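Local coordinates for protein pyruvate kinase (Toxoplasma gondii, PDB 3GG8) that catalyses the transfer of a phosphoryl group from phosphoenolpyruvate to ADP, yielding pyruvate and ATP in the last step of glycolysis, at residues 150-155 / 193-198; 158-161 / 166-169; 208-213 / 236-241; 214-217 / 221-224; 377-382 / 428-433. One frame throughout, in Å; residues are numbered along the deposited sequence. Where two conformers were deposited one is given.

Contact 1 (150-155 / 193-198)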
# COMPACT_ATOMS: atom_id res chain seq x y z
N GLN C 150 -15.58 -42.53 31.63
CA GLN C 150 -14.72 -41.54 32.28
C GLN C 150 -14.17 -40.50 31.28
O GLN C 150 -13.25 -39.75 31.60
CB GLN C 150 -13.56 -42.26 33.00
CG GLN C 150 -13.99 -43.08 34.25
CD GLN C 150 -14.50 -44.48 33.91
OE1 GLN C 150 -13.89 -45.20 33.13
NE2 GLN C 150 -15.61 -44.87 34.53
N SER C 151 -14.73 -40.46 30.08
CA SER C 151 -14.29 -39.53 29.05
C SER C 151 -15.46 -38.64 28.64
O SER C 151 -15.33 -37.44 28.41
CB SER C 151 -13.76 -40.29 27.83
OG SER C 151 -12.73 -41.20 28.20
N VAL C 152 -16.61 -39.29 28.57
CA VAL C 152 -17.87 -38.70 28.14
C VAL C 152 -18.65 -38.23 29.38
O VAL C 152 -18.49 -38.79 30.48
CB VAL C 152 -18.60 -39.75 27.23
CG1 VAL C 152 -19.89 -40.23 27.80
CG2 VAL C 152 -18.72 -39.25 25.80
N LYS C 153 -19.44 -37.16 29.23
CA LYS C 153 -20.29 -36.63 30.30
C LYS C 153 -21.69 -36.38 29.76
O LYS C 153 -21.86 -36.27 28.55
CB LYS C 153 -19.71 -35.32 30.87
CG LYS C 153 -18.31 -35.45 31.49
CD LYS C 153 -17.93 -34.22 32.32
CE LYS C 153 -16.45 -33.85 32.13
NZ LYS C 153 -15.49 -35.00 32.33
N PRO C 154 -22.71 -36.29 30.65
CA PRO C 154 -24.07 -35.95 30.19
C PRO C 154 -24.07 -34.73 29.25
O PRO C 154 -23.47 -33.70 29.56
CB PRO C 154 -24.79 -35.60 31.50
CG PRO C 154 -24.12 -36.45 32.53
CD PRO C 154 -22.67 -36.53 32.11
N GLY C 155 -24.73 -34.85 28.11
CA GLY C 155 -24.81 -33.73 27.18
C GLY C 155 -23.89 -33.90 25.99
O GLY C 155 -24.16 -33.35 24.92
N MET C 193 -16.67 -45.51 16.04
CA MET C 193 -17.30 -44.54 16.93
C MET C 193 -16.47 -43.27 17.01
O MET C 193 -15.23 -43.30 16.94
CB MET C 193 -17.52 -45.15 18.32
CG MET C 193 -18.48 -46.34 18.32
SD MET C 193 -18.69 -47.16 19.92
CE MET C 193 -19.39 -45.84 20.92
N ASN C 194 -17.16 -42.15 17.13
CA ASN C 194 -16.52 -40.87 17.33
C ASN C 194 -17.03 -40.20 18.58
O ASN C 194 -18.21 -40.33 18.95
CB ASN C 194 -16.73 -39.98 16.10
CG ASN C 194 -16.04 -40.54 14.86
OD1 ASN C 194 -16.55 -41.45 14.23
ND2 ASN C 194 -14.87 -40.00 14.54
N LEU C 195 -16.12 -39.47 19.23
CA LEU C 195 -16.42 -38.76 20.48
C LEU C 195 -16.20 -37.25 20.34
O LEU C 195 -15.21 -36.74 20.87
CB LEU C 195 -15.53 -39.33 21.57
CG LEU C 195 -15.99 -40.44 22.52
CD1 LEU C 195 -17.00 -41.44 21.93
CD2 LEU C 195 -14.77 -41.14 23.14
N PRO C 196 -17.10 -36.54 19.63
CA PRO C 196 -16.97 -35.09 19.39
C PRO C 196 -16.64 -34.29 20.67
O PRO C 196 -17.32 -34.47 21.68
CB PRO C 196 -18.36 -34.70 18.88
CG PRO C 196 -18.87 -35.93 18.22
CD PRO C 196 -18.30 -37.10 18.98
N ASN C 197 -15.60 -33.46 20.62
CA ASN C 197 -15.23 -32.58 21.75
C ASN C 197 -14.71 -33.35 22.99
O ASN C 197 -14.70 -32.81 24.10
CB ASN C 197 -16.43 -31.69 22.13
CG ASN C 197 -16.03 -30.28 22.54
OD1 ASN C 197 -14.91 -29.81 22.27
ND2 ASN C 197 -16.96 -29.57 23.17
N VAL C 198 -14.29 -34.61 22.79
CA VAL C 198 -13.74 -35.43 23.88
C VAL C 198 -12.39 -36.04 23.49
O VAL C 198 -12.26 -36.68 22.44
CB VAL C 198 -14.74 -36.57 24.30
CG1 VAL C 198 -14.09 -37.52 25.30
CG2 VAL C 198 -16.00 -35.99 24.90

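Contact 2 (158-161 / 166-169)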
# COMPACT_ATOMS: atom_id res chain seq x y z
N ILE C 158 -22.19 -38.82 21.06
CA ILE C 158 -21.41 -39.92 20.50
C ILE C 158 -21.95 -40.31 19.13
O ILE C 158 -23.15 -40.58 18.98
CB ILE C 158 -21.41 -41.19 21.40
CG1 ILE C 158 -20.85 -40.90 22.79
CG2 ILE C 158 -20.61 -42.32 20.75
CD1 ILE C 158 -21.11 -42.05 23.76
N LEU C 159 -21.06 -40.35 18.14
CA LEU C 159 -21.38 -40.79 16.77
C LEU C 159 -20.98 -42.25 16.53
O LEU C 159 -19.91 -42.70 16.96
CB LEU C 159 -20.72 -39.88 15.74
CG LEU C 159 -21.56 -38.77 15.09
CD1 LEU C 159 -22.18 -37.86 16.12
CD2 LEU C 159 -20.70 -37.96 14.15
N ILE C 160 -21.86 -42.97 15.83
CA ILE C 160 -21.69 -44.41 15.59
C ILE C 160 -21.88 -44.73 14.11
O ILE C 160 -22.81 -44.21 13.48
CB ILE C 160 -22.68 -45.25 16.43
CG1 ILE C 160 -22.45 -44.99 17.92
CG2 ILE C 160 -22.55 -46.74 16.12
CD1 ILE C 160 -23.62 -45.37 18.80
N ALA C 161 -21.00 -45.56 13.56
CA ALA C 161 -21.08 -46.02 12.15
C ALA C 161 -20.97 -44.88 11.12
O ALA C 161 -21.93 -44.55 10.43
CB ALA C 161 -22.36 -46.84 11.90
N SER C 166 -26.49 -40.91 15.82
CA SER C 166 -26.03 -39.94 16.79
C SER C 166 -26.81 -40.10 18.08
O SER C 166 -28.05 -40.04 18.09
CB SER C 166 -26.19 -38.53 16.23
OG SER C 166 -25.86 -37.58 17.22
N VAL C 167 -26.08 -40.33 19.18
CA VAL C 167 -26.70 -40.40 20.50
C VAL C 167 -26.18 -39.28 21.41
O VAL C 167 -25.00 -38.89 21.33
CB VAL C 167 -26.52 -41.81 21.17
CG1 VAL C 167 -27.15 -42.92 20.31
CG2 VAL C 167 -25.06 -42.12 21.45
N LYS C 168 -27.07 -38.73 22.24
CA LYS C 168 -26.69 -37.77 23.28
C LYS C 168 -26.55 -38.53 24.60
O LYS C 168 -27.43 -39.33 24.94
CB LYS C 168 -27.74 -36.65 23.42
CG LYS C 168 -27.20 -35.32 23.99
CD LYS C 168 -28.20 -34.63 24.92
CE LYS C 168 -29.17 -33.68 24.19
NZ LYS C 168 -28.52 -32.41 23.71
N VAL C 169 -25.46 -38.29 25.32
CA VAL C 169 -25.23 -38.94 26.63
C VAL C 169 -26.16 -38.36 27.71
O VAL C 169 -26.22 -37.15 27.92
CB VAL C 169 -23.74 -38.83 27.09
CG1 VAL C 169 -23.55 -39.46 28.46
CG2 VAL C 169 -22.80 -39.49 26.08

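Contact 3 (208-213 / 236-241)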
# COMPACT_ATOMS: atom_id res chain seq x y z
N LYS C 208 1.69 -51.65 17.79
CA LYS C 208 1.58 -51.97 16.37
C LYS C 208 2.15 -50.85 15.50
O LYS C 208 2.97 -51.10 14.61
CB LYS C 208 0.15 -52.25 15.96
CG LYS C 208 -0.01 -52.52 14.46
CD LYS C 208 -1.37 -52.06 13.97
CE LYS C 208 -1.34 -51.57 12.52
NZ LYS C 208 -0.49 -52.34 11.62
N ASP C 209 1.72 -49.61 15.76
CA ASP C 209 2.25 -48.45 15.04
C ASP C 209 3.76 -48.32 15.17
O ASP C 209 4.45 -48.08 14.19
CB ASP C 209 1.58 -47.19 15.53
CG ASP C 209 0.06 -47.25 15.45
OD1 ASP C 209 -0.48 -47.59 14.38
OD2 ASP C 209 -0.59 -46.94 16.47
N LYS C 210 4.27 -48.46 16.40
CA LYS C 210 5.70 -48.44 16.65
C LYS C 210 6.43 -49.48 15.79
O LYS C 210 7.47 -49.18 15.20
CB LYS C 210 5.99 -48.65 18.16
CG LYS C 210 7.48 -48.84 18.47
CD LYS C 210 7.88 -48.47 19.88
CE LYS C 210 8.21 -49.70 20.68
NZ LYS C 210 9.17 -49.43 21.81
N HIS C 211 5.88 -50.69 15.71
CA HIS C 211 6.45 -51.77 14.88
C HIS C 211 6.46 -51.40 13.39
O HIS C 211 7.46 -51.61 12.67
CB HIS C 211 5.65 -53.06 15.14
CG HIS C 211 6.06 -54.22 14.27
ND1 HIS C 211 7.31 -54.80 14.34
CD2 HIS C 211 5.36 -54.93 13.36
CE1 HIS C 211 7.36 -55.81 13.48
NE2 HIS C 211 6.19 -55.91 12.88
N ASP C 212 5.36 -50.81 12.93
CA ASP C 212 5.26 -50.35 11.56
C ASP C 212 6.24 -49.23 11.23
O ASP C 212 6.81 -49.21 10.15
CB ASP C 212 3.83 -49.90 11.27
CG ASP C 212 2.82 -51.03 11.40
OD1 ASP C 212 3.21 -52.21 11.29
OD2 ASP C 212 1.63 -50.73 11.60
N ILE C 213 6.45 -48.30 12.15
CA ILE C 213 7.41 -47.22 11.92
C ILE C 213 8.87 -47.71 11.90
O ILE C 213 9.64 -47.37 11.00
CB ILE C 213 7.24 -46.09 12.97
CG1 ILE C 213 5.95 -45.30 12.67
CG2 ILE C 213 8.48 -45.16 13.00
CD1 ILE C 213 5.43 -44.50 13.87
N VAL C 236 3.99 -35.95 18.42
CA VAL C 236 5.00 -35.69 17.38
C VAL C 236 6.43 -35.87 17.92
O VAL C 236 7.26 -36.48 17.25
CB VAL C 236 4.87 -34.28 16.77
CG1 VAL C 236 5.83 -34.13 15.61
CG2 VAL C 236 3.39 -33.97 16.34
N ARG C 237 6.70 -35.30 19.10
CA ARG C 237 7.99 -35.46 19.78
C ARG C 237 8.30 -36.94 20.03
O ARG C 237 9.47 -37.38 19.96
CB ARG C 237 8.03 -34.68 21.11
CG ARG C 237 8.04 -33.16 20.92
CD ARG C 237 8.28 -32.38 22.21
NE ARG C 237 7.04 -32.10 22.94
CZ ARG C 237 6.21 -31.09 22.69
NH1 ARG C 237 6.45 -30.21 21.72
NH2 ARG C 237 5.11 -30.95 23.41
N TYR C 238 7.26 -37.70 20.32
CA TYR C 238 7.38 -39.13 20.57
C TYR C 238 7.83 -39.89 19.34
O TYR C 238 8.76 -40.70 19.42
CB TYR C 238 6.06 -39.70 21.13
CG TYR C 238 6.15 -41.19 21.35
CD1 TYR C 238 7.05 -41.72 22.27
CD2 TYR C 238 5.36 -42.06 20.62
CE1 TYR C 238 7.15 -43.10 22.46
CE2 TYR C 238 5.45 -43.43 20.79
CZ TYR C 238 6.35 -43.94 21.70
OH TYR C 238 6.43 -45.31 21.87
N ILE C 239 7.19 -39.62 18.19
CA ILE C 239 7.62 -40.22 16.93
C ILE C 239 9.07 -39.84 16.55
O ILE C 239 9.84 -40.70 16.11
CB ILE C 239 6.67 -39.92 15.76
CG1 ILE C 239 5.26 -40.38 16.10
CG2 ILE C 239 7.18 -40.60 14.48
CD1 ILE C 239 4.17 -39.60 15.44
N ARG C 240 9.42 -38.56 16.72
CA ARG C 240 10.77 -38.10 16.40
C ARG C 240 11.85 -38.81 17.22
O ARG C 240 12.91 -39.17 16.68
CB ARG C 240 10.89 -36.59 16.57
CG ARG C 240 12.23 -36.03 16.14
CD ARG C 240 12.16 -34.55 15.87
NE ARG C 240 11.43 -34.24 14.65
CZ ARG C 240 10.29 -33.56 14.61
NH1 ARG C 240 9.71 -33.31 13.44
NH2 ARG C 240 9.74 -33.11 15.74
N GLY C 241 11.60 -39.04 18.50
CA GLY C 241 12.55 -39.76 19.34
C GLY C 241 12.59 -41.24 18.99
O GLY C 241 13.64 -41.88 19.06

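Contact 4 (214-217 / 221-224)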
# COMPACT_ATOMS: atom_id res chain seq x y z
N LEU C 214 9.23 -48.52 12.89
CA LEU C 214 10.61 -48.94 13.07
C LEU C 214 11.01 -50.10 12.17
O LEU C 214 12.09 -50.10 11.60
CB LEU C 214 10.89 -49.31 14.54
CG LEU C 214 10.74 -48.29 15.68
CD1 LEU C 214 10.98 -48.99 17.03
CD2 LEU C 214 11.69 -47.10 15.53
N ASN C 215 10.13 -51.11 12.06
CA ASN C 215 10.47 -52.32 11.34
C ASN C 215 9.98 -52.39 9.90
O ASN C 215 10.36 -53.31 9.16
CB ASN C 215 10.10 -53.55 12.17
CG ASN C 215 10.82 -53.56 13.52
OD1 ASN C 215 10.21 -53.75 14.57
ND2 ASN C 215 12.11 -53.30 13.48
N PHE C 216 9.20 -51.40 9.47
CA PHE C 216 8.90 -51.24 8.08
C PHE C 216 9.37 -49.87 7.57
O PHE C 216 10.26 -49.80 6.71
CB PHE C 216 7.42 -51.45 7.79
CG PHE C 216 7.10 -51.58 6.31
CD1 PHE C 216 6.95 -52.84 5.73
CD2 PHE C 216 6.98 -50.44 5.52
CE1 PHE C 216 6.66 -52.96 4.37
CE2 PHE C 216 6.70 -50.55 4.15
CZ PHE C 216 6.54 -51.81 3.57
N GLY C 217 8.77 -48.79 8.11
CA GLY C 217 9.01 -47.41 7.65
C GLY C 217 10.48 -47.10 7.40
O GLY C 217 10.85 -46.63 6.32
N GLY C 221 12.53 -47.73 3.23
CA GLY C 221 12.74 -46.47 2.53
C GLY C 221 11.53 -45.55 2.49
O GLY C 221 11.36 -44.79 1.53
N CYS C 222 10.69 -45.58 3.51
CA CYS C 222 9.60 -44.60 3.58
C CYS C 222 10.22 -43.23 3.90
O CYS C 222 11.15 -43.14 4.69
CB CYS C 222 8.57 -45.00 4.63
SG CYS C 222 7.74 -46.54 4.24
N ASN C 223 9.72 -42.19 3.23
CA ASN C 223 10.26 -40.84 3.41
C ASN C 223 9.45 -40.02 4.40
O ASN C 223 9.96 -39.07 4.98
CB ASN C 223 10.38 -40.10 2.07
CG ASN C 223 10.95 -40.97 0.97
OD1 ASN C 223 10.22 -41.45 0.10
ND2 ASN C 223 12.26 -41.21 1.03
N PHE C 224 8.18 -40.39 4.56
CA PHE C 224 7.30 -39.72 5.49
C PHE C 224 6.55 -40.73 6.34
O PHE C 224 6.23 -41.83 5.88
CB PHE C 224 6.24 -38.89 4.74
CG PHE C 224 6.78 -37.74 3.93
CD1 PHE C 224 6.89 -36.46 4.50
CD2 PHE C 224 7.11 -37.91 2.59
CE1 PHE C 224 7.35 -35.36 3.76
CE2 PHE C 224 7.58 -36.82 1.83
CZ PHE C 224 7.70 -35.54 2.42

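Contact 5 (377-382 / 428-433)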
# COMPACT_ATOMS: atom_id res chain seq x y z
N PRO C 377 0.80 -12.16 -7.69
CA PRO C 377 1.20 -10.91 -7.02
C PRO C 377 0.51 -10.67 -5.67
O PRO C 377 1.16 -10.20 -4.72
CB PRO C 377 0.80 -9.82 -8.03
CG PRO C 377 0.80 -10.51 -9.34
CD PRO C 377 0.29 -11.90 -9.05
N ALA C 378 -0.78 -10.99 -5.58
CA ALA C 378 -1.56 -10.77 -4.35
C ALA C 378 -1.35 -11.87 -3.30
O ALA C 378 -1.67 -11.68 -2.13
CB ALA C 378 -3.04 -10.60 -4.67
N LEU C 379 -0.83 -13.02 -3.73
CA LEU C 379 -0.45 -14.06 -2.79
C LEU C 379 0.93 -13.75 -2.20
O LEU C 379 1.15 -13.90 -1.00
CB LEU C 379 -0.44 -15.43 -3.47
CG LEU C 379 -1.17 -16.58 -2.75
CD1 LEU C 379 -1.14 -17.83 -3.63
CD2 LEU C 379 -0.60 -16.87 -1.35
N TYR C 380 1.84 -13.30 -3.07
CA TYR C 380 3.18 -12.89 -2.64
C TYR C 380 3.14 -11.76 -1.60
O TYR C 380 3.83 -11.84 -0.58
CB TYR C 380 4.05 -12.49 -3.83
CG TYR C 380 5.37 -11.91 -3.39
CD1 TYR C 380 6.41 -12.74 -2.97
CD2 TYR C 380 5.56 -10.53 -3.34
CE1 TYR C 380 7.61 -12.21 -2.53
CE2 TYR C 380 6.76 -10.00 -2.90
CZ TYR C 380 7.78 -10.85 -2.50
OH TYR C 380 8.97 -10.33 -2.07
N ARG C 381 2.34 -10.73 -1.86
CA ARG C 381 2.21 -9.59 -0.95
C ARG C 381 1.43 -9.95 0.32
O ARG C 381 1.62 -9.31 1.36
CB ARG C 381 1.59 -8.38 -1.66
N ALA C 382 0.56 -10.95 0.23
CA ALA C 382 -0.16 -11.49 1.39
C ALA C 382 0.77 -12.20 2.37
O ALA C 382 0.58 -12.14 3.58
CB ALA C 382 -1.28 -12.42 0.95
N LYS C 428 7.12 -21.22 -0.71
CA LYS C 428 6.31 -20.46 0.25
C LYS C 428 5.73 -19.17 -0.35
O LYS C 428 4.62 -18.75 -0.01
CB LYS C 428 7.19 -20.14 1.46
CG LYS C 428 6.50 -19.50 2.64
CD LYS C 428 7.52 -19.20 3.72
CE LYS C 428 7.02 -18.10 4.65
NZ LYS C 428 7.67 -18.15 5.99
N TYR C 429 6.48 -18.55 -1.26
CA TYR C 429 6.06 -17.28 -1.88
C TYR C 429 5.23 -17.46 -3.14
O TYR C 429 4.87 -16.48 -3.77
CB TYR C 429 7.24 -16.31 -2.04
CG TYR C 429 7.65 -15.80 -0.69
CD1 TYR C 429 6.93 -14.77 -0.09
CD2 TYR C 429 8.69 -16.40 0.02
CE1 TYR C 429 7.26 -14.32 1.17
CE2 TYR C 429 9.02 -15.95 1.30
CZ TYR C 429 8.29 -14.91 1.86
OH TYR C 429 8.59 -14.44 3.13
N ARG C 430 4.92 -18.72 -3.48
CA ARG C 430 4.08 -19.07 -4.63
C ARG C 430 4.46 -18.25 -5.88
O ARG C 430 3.69 -17.41 -6.34
CB ARG C 430 2.58 -18.91 -4.30
CG ARG C 430 2.01 -19.84 -3.20
CD ARG C 430 1.90 -21.30 -3.67
NE ARG C 430 1.30 -22.20 -2.68
CZ ARG C 430 1.98 -23.01 -1.88
NH1 ARG C 430 1.35 -23.81 -1.02
NH2 ARG C 430 3.31 -23.05 -1.94
N PRO C 431 5.68 -18.47 -6.42
CA PRO C 431 6.04 -17.74 -7.63
C PRO C 431 5.29 -18.31 -8.83
O PRO C 431 5.01 -19.52 -8.87
CB PRO C 431 7.54 -18.00 -7.77
CG PRO C 431 7.73 -19.33 -7.12
CD PRO C 431 6.76 -19.38 -5.98
N MET C 432 4.94 -17.44 -9.76
CA MET C 432 4.34 -17.83 -11.02
C MET C 432 5.29 -18.70 -11.83
O MET C 432 4.85 -19.55 -12.60
CB MET C 432 3.95 -16.58 -11.81
CG MET C 432 3.46 -16.84 -13.23
SD MET C 432 2.12 -15.73 -13.67
CE MET C 432 3.01 -14.17 -13.84
N GLN C 433 6.59 -18.50 -11.67
CA GLN C 433 7.60 -19.30 -12.37
C GLN C 433 7.74 -20.66 -11.71
O GLN C 433 7.67 -20.76 -10.47
CB GLN C 433 8.97 -18.60 -12.36
CG GLN C 433 9.05 -17.24 -13.06
CD GLN C 433 8.41 -16.12 -12.26
OE1 GLN C 433 8.39 -16.16 -11.02
NE2 GLN C 433 7.86 -15.12 -12.96

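Contact 1 (150-155 / 193-198)
With chi1 at 172°, V198 holds CG1 trans to the backbone N and points this methyl at the backbone of S151. V152 has an unusual first torsion of 116°, away from the staggered positions, and its CG2 is the branch that faces V198 and L195. V198 CG1 rests against S151 O at 3.3 Å and also lies 3.8 Å from S151 CB, while V198 CG2 stays a little farther off, 3.9 Å from the same S151 O. The second valine then closes the small cluster: V152 CG2 lies 4.3 Å from V198 CG2 and 4.4 Å from L195 CG. A beta-branched residue suits both places, since its two methyls can serve different neighbours from one short stem. The bend that turns both L195 and V198 toward 150-155 is a type II beta turn, closed by V198 N donating to L195 O at 3.0 Å. P196 has the fixed phi such a turn needs at its second position, and N197 occupies the third with positive phi, a conformation asparagine tolerates well. S151 turns its hydroxyl elsewhere, bonding with A147 O and Y145 OH, which keeps the polar end within its own loop. V152 also packs on I158, V169 and V172 of the neighbouring strands. No hydrogen bond crosses between 150-155 and 193-198; the two segments meet through van der Waals contact, valine and leucine side chains on one another and a V198 methyl on the S151 carbonyl, an association that depends on shape and burial and not on directional bonds.

Contact 2 (158-161 / 166-169)
I158 and V167 stand side by side as an antiparallel hydrogen-bonded pair, with their side chains on one face of the sheet, while L159 and S166 form the adjacent non-hydrogen-bonded pair on the other. On the first face V167 CG2 sits between its own backbone N and carbonyl carbon, and from this position it leans on I158 CB at 3.8 Å and on I158 O at 3.5 Å. The side chain of I158 runs obliquely across that of V169, bringing I158 CD1 to 3.8 Å from V169 CG2. I160 adds a looser touch, its CD1 lying 4.4 Å from V167 CG2. Branched aliphatic residues suit this buried face because they fill the width between strands and are at ease in extended backbone. On the opposite face L159 CD1 touches the S166 side chain, 3.9 Å from OG. Here a small serine fits: R324 of the second subunit packs on it. The two strands, 158-160 and 166-169, belong to a beta hairpin and run antiparallel, their directions 154° apart. I158 N donates to V167 O at 2.8 Å, and V167 N returns a bond to I158 O at 2.9 Å that is almost straight (177°) and lies in the carbonyl plane. Further strands extend the sheet, with T179 and V177 against V167 and V169, and M193 against I158. The chemistry thus divides in two: a reciprocal pair of backbone bonds fixes the register, and the aliphatic face, shielded from water, adds hydrophobic stability to it.

Contact 3 (208-213 / 236-241)
K210 meets Y238 through the aliphatic part of its chain. From CB, the first torsion (172°) sets CG trans to the backbone N, and the nearly extended second torsion carries CD out to the tyrosine. CD is the atom that makes the contact, 4.0 Å from Y238 OH. The chain then bends at chi3 (109°), so that CE and NZ continue in a new direction; NZ stays 4.9 Å from Y238 OH, too far for a hydrogen bond. The lysine and tyrosine side chains meet at about a right angle, and Y238 reaches across the gap with its hydroxyl end. Both residues suit the outer, more solvent-accessible side of the interface, having long apolar parts to bridge a gap and polar ends that tolerate water. Deeper in, the helices meet through isoleucines: I213 CD1 comes to 4.3 Å from I239 CG2, a loose approach. Within helix 207-217, one turn separates K208 from D212, and D212 OD2 receives K208 NZ on its syn lone pair, at 2.7 Å, in a salt bridge. D212 OD1 accepts a bond from H74 NE2, so the carboxylate is held from both oxygens. Helices 207-217 and 233-243 are successive outer helices of the beta/alpha barrel, joined through barrel strand 224-227. I213 rests on I225 of that strand and on L243 of the second helix; I239 rests on A227 of the same strand and on I252 of strand 251-256, which follows in the barrel wall.

Contact 4 (214-217 / 221-224)
This is the turn that leads from an outer helix of the beta/alpha barrel, 207-217, to the next barrel strand, 224-227, and a wider pi-type turn ends the helix. Here G217 and C222 meet directly. C222 N donates to G217 O at 3.0 Å, approaching in the carbonyl plane, though the bond is bent at the hydrogen (146°). It ties the end of the helix to C222, two residues before the strand begins. The C222 side chain lies against the alpha carbon and carbonyl of G217, its CB 3.3 Å from G217 O and its SG 3.7 Å from G217 CA. G221 has positive phi, which glycine adopts easily, and this helps to turn the chain back. With SG trans to its carbonyl carbon (chi1 -63°), C222 reaches the ring of F216 as well. A cysteine is apt for this buried place, being compact and weakly polar, and its side chain also packs on I98. The phenylalanine is held in an aromatic cluster, edge-to-face with both F69 and H74, and packs on V81 of helix 74-90. The sulfur-aromatic contact is made at the ring edge: C222 SG stands 4.1 Å from F216 CE2 and 5.3 Å from the ring centroid, 80° off the ring normal.

Contact 5 (377-382 / 428-433)
Y380 and Y429 form the heart of this contact. Their rings lie at an oblique 55°, with centroids 5.5 Å apart, and Y429 CD1 lies 3.6 Å from both CD1 and CE1 of Y380. Y429 CB also approaches the edge of the Y380 ring in its plane, 3.8 Å from Y380 CD1. Beside the tyrosines, L379 CD1 sits on the aliphatic part of R430, 3.8 Å from its CG and 3.9 Å from its CB, with the two side chains crossing at an oblique angle. A leucine and the methylene stem of an arginine are natural partners, since the stem is apolar while the charge lies beyond it. The bend of R430 at chi2 (-71°) takes the guanidinium off this leucine: NH1 bonds G340 O, NH2 makes a weak bond to A427 O, and D342 is only a long, weak ion partner. The next shell grips the hydroxyls. Y380 OH bonds E403 OE2, and Y429 OH bonds both R399 NH1 and E395 OE2, so hydrogen bonds at the hydroxyl ends hold both rings in position. E395 is shared, since K428 NZ makes a salt bridge to it. R430, where the chain leaves helical geometry, has positive phi (45°). Helix 376-384 packs against the loop that runs from helix 421-427 to strand 435-439, while helix 393-407 borders both tyrosines, packing on each through V402, and M383 of the first helix touches Y429.

In the fold
Contacts 1 and 2 lie 9 Å apart between centres and reach one mixed sheet, in which strands 193-194 and 157-160 are neighbours; along the chain contact 2 falls within the span of contact 1. This is the domain inserted in the barrel between strand 97-101 and helix 207-217. Contacts 3 and 4, with centres 10 Å apart, share that helix and belong to the barrel; D212 O and G217 N probably bond between them. Their centres are 26 to 36 Å from contacts 1 and 2. Contact 5 comes last, with 428-433 in the C-terminal alpha/beta domain, 34 Å or more from the others between centres. The five therefore sample three domains of the pyruvate kinase fold.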